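Local coordinates for protein putative platelet activating factor (Streptococcus pneumoniae, PDB 2HSJ) that probably hydrolyses ester bonds as a member of the GDSL-like lipase/acylhydrolase family, at the interface of chains A and B. Sequence-based numbering; all coordinates share one arbitrary frame. Chains: chain A/B, Putative platelet activating factor.

The interface of chains A and B. Residues chain A 23, 26-27, 30; chain B 47, 49, 53, 199.
One hydrogen bond from the other subunit grips the backbone carbonyl oxygen of B:Tyr47: the side-chain amine NZ of A:Lys23 lies 2.9 Å from O of B:Tyr47, in the carbonyl plane and on a lone pair, with a C=O...N angle of 137°. This main-chain acceptor makes no demand on the tyrosine side chain. Lysine suits the place because its long chain reaches across the subunit boundary: CG stands anti to the backbone N (chi1 -178°) and the methylenes run on extended, bringing the amine to the chain B loop just after helix 43-46. CG of A:Lys23 also lies 3.5 Å from the delta-methyl CD1 of B:Ile199, the lysine running roughly perpendicular to the isoleucine.

B:Ile199 is the central knob, hiding 90 Å² against chain A, and its branching lets it touch two sides at once. Its CG2 sits over one face of the A:His26 imidazole, displaced toward the rim, 3.8 Å from the ring centroid; the flat ring offers a methyl a broad CH-pi surface. CG2 also packs tightly against CD1 of A:Ile30, at 3.4 Å. A:Ile30 holds CG1 in the crowded position between N and the carbonyl carbon (chi1 68°), while its CG2 lies in plane at the histidine's edge. The other B:Ile199 branch points CD1 toward CG of A:Leu27, 3.7 Å away. Forked A:Leu27 meets CB of rigid B:Pro49 with CD1 at 3.8 Å, and B:Leu53 with CD2; the B:Leu53 methyl CD2 serves both A:Leu27 and A:Ile30.

The chain A residues lie near the C-terminal end of helix 5-30, against the start of B helix 199-209, helix 50-54 and the loop before it. Two-fold symmetry repeats the contact; the structure alone does not show whether this pair, within a four-copy assembly, is the biological dimer.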
ATOM      1  N   LYS A  23       1.412  22.063 -18.406  1.00 10.47           N
ATOM      2  CA  LYS A  23       0.922  21.426 -17.184  1.00 10.63           C
ATOM      3  C   LYS A  23       2.079  20.864 -16.363  1.00  9.49           C
ATOM      4  O   LYS A  23       2.174  21.095 -15.141  1.00 10.70           O
ATOM      5  CB  LYS A  23      -0.069  20.309 -17.538  1.00 10.05           C
ATOM      6  CG  LYS A  23      -0.706  19.584 -16.377  1.00 11.07           C
ATOM      7  CD  LYS A  23      -1.432  18.323 -16.867  1.00 12.41           C
ATOM      8  CE  LYS A  23      -2.266  17.734 -15.723  1.00 13.85           C
ATOM      9  NZ  LYS A  23      -2.977  16.473 -16.188  1.00 16.38           N
ATOM     10  N   HIS A  26       4.379  23.461 -14.683  1.00  8.72           N
ATOM     11  CA  HIS A  26       3.815  24.040 -13.460  1.00  8.73           C
ATOM     12  C   HIS A  26       3.814  23.002 -12.331  1.00  9.03           C
ATOM     13  O   HIS A  26       4.186  23.317 -11.187  1.00  9.75           O
ATOM     14  CB  HIS A  26       2.408  24.561 -13.717  1.00  9.45           C
ATOM     15  CG  HIS A  26       1.904  25.500 -12.661  1.00 12.33           C
ATOM     16  ND1 HIS A  26       0.949  26.457 -12.933  1.00 16.08           N
ATOM     17  CD2 HIS A  26       2.227  25.655 -11.351  1.00 15.96           C
ATOM     18  CE1 HIS A  26       0.695  27.151 -11.834  1.00 16.90           C
ATOM     19  NE2 HIS A  26       1.446  26.678 -10.858  1.00 17.15           N
ATOM     20  N   LEU A  27       3.434  21.750 -12.659  1.00  8.70           N
ATOM     21  CA  LEU A  27       3.509  20.689 -11.633  1.00  9.31           C
ATOM     22  C   LEU A  27       4.898  20.507 -11.041  1.00  9.95           C
ATOM     23  O   LEU A  27       5.050  20.252  -9.841  1.00 10.12           O
ATOM     24  CB  LEU A  27       3.059  19.336 -12.173  1.00 10.67           C
ATOM     25  CG  LEU A  27       1.554  19.193 -12.156  1.00 11.49           C
ATOM     26  CD1 LEU A  27       1.166  17.918 -12.937  1.00 11.99           C
ATOM     27  CD2 LEU A  27       0.961  19.188 -10.714  1.00 11.37           C
ATOM     28  N   ILE A  30       5.139  22.902  -8.146  1.00  9.71           N
ATOM     29  CA  ILE A  30       4.259  22.872  -6.970  1.00  9.68           C
ATOM     30  C   ILE A  30       3.919  21.477  -6.446  1.00  9.88           C
ATOM     31  O   ILE A  30       3.159  21.340  -5.478  1.00 10.04           O
ATOM     32  CB  ILE A  30       2.978  23.684  -7.190  1.00 10.30           C
ATOM     33  CG1 ILE A  30       2.090  23.018  -8.246  1.00  9.94           C
ATOM     34  CG2 ILE A  30       3.329  25.145  -7.554  1.00 10.38           C
ATOM     35  CD1 ILE A  30       0.616  23.382  -8.107  1.00 14.33           C
TER
ATOM     36  N   TYR B  47      -8.395  14.453 -15.814  1.00 10.50           N
ATOM     37  CA  TYR B  47      -7.156  15.223 -15.994  1.00 11.19           C
ATOM     38  C   TYR B  47      -6.543  15.718 -14.685  1.00 11.59           C
ATOM     39  O   TYR B  47      -5.484  16.407 -14.686  1.00 12.21           O
ATOM     40  CB  TYR B  47      -7.379  16.439 -16.914  1.00 13.23           C
ATOM     41  CG  TYR B  47      -8.077  16.164 -18.226  1.00 14.64           C
ATOM     42  CD1 TYR B  47      -7.924  14.947 -18.892  1.00 13.94           C
ATOM     43  CD2 TYR B  47      -8.851  17.166 -18.827  1.00 16.98           C
ATOM     44  CE1 TYR B  47      -8.578  14.713 -20.152  1.00 14.98           C
ATOM     45  CE2 TYR B  47      -9.488  16.946 -20.040  1.00 18.27           C
ATOM     46  CZ  TYR B  47      -9.349  15.725 -20.684  1.00 16.52           C
ATOM     47  OH  TYR B  47     -10.011  15.552 -21.892  1.00 19.59           O
ATOM     48  N   PRO B  49      -4.344  15.945 -11.594  1.00 10.34           N
ATOM     49  CA  PRO B  49      -3.072  15.350 -11.122  1.00 10.27           C
ATOM     50  C   PRO B  49      -3.153  15.023  -9.667  1.00 11.13           C
ATOM     51  O   PRO B  49      -2.579  15.675  -8.801  1.00 10.31           O
ATOM     52  CB  PRO B  49      -2.023  16.445 -11.387  1.00 10.65           C
ATOM     53  CG  PRO B  49      -2.816  17.734 -11.327  1.00 13.36           C
ATOM     54  CD  PRO B  49      -4.254  17.414 -11.764  1.00 10.42           C
ATOM     55  N   LEU B  53      -0.661  16.426  -6.436  1.00  9.45           N
ATOM     56  CA  LEU B  53      -1.250  17.503  -5.607  1.00 10.85           C
ATOM     57  C   LEU B  53      -1.738  17.028  -4.243  1.00 11.17           C
ATOM     58  O   LEU B  53      -1.796  17.840  -3.301  1.00 10.98           O
ATOM     59  CB  LEU B  53      -2.356  18.243  -6.374  1.00 11.21           C
ATOM     60  CG  LEU B  53      -1.852  18.948  -7.645  1.00 12.68           C
ATOM     61  CD1 LEU B  53      -3.047  19.628  -8.314  1.00 12.75           C
ATOM     62  CD2 LEU B  53      -0.763  19.988  -7.377  1.00 11.96           C
ATOM     63  N   ILE B 199      -3.172  24.152 -13.642  1.00  9.73           N
ATOM     64  CA  ILE B 199      -2.554  23.596 -12.454  1.00  9.72           C
ATOM     65  C   ILE B 199      -2.831  24.445 -11.185  1.00  9.52           C
ATOM     66  O   ILE B 199      -3.097  23.882 -10.107  1.00 10.32           O
ATOM     67  CB  ILE B 199      -1.049  23.290 -12.699  1.00  9.83           C
ATOM     68  CG1 ILE B 199      -0.893  22.109 -13.677  1.00 11.39           C
ATOM     69  CG2 ILE B 199      -0.336  23.027 -11.379  1.00 11.22           C
ATOM     70  CD1 ILE B 199      -1.624  20.834 -13.223  1.00 10.68           C
TER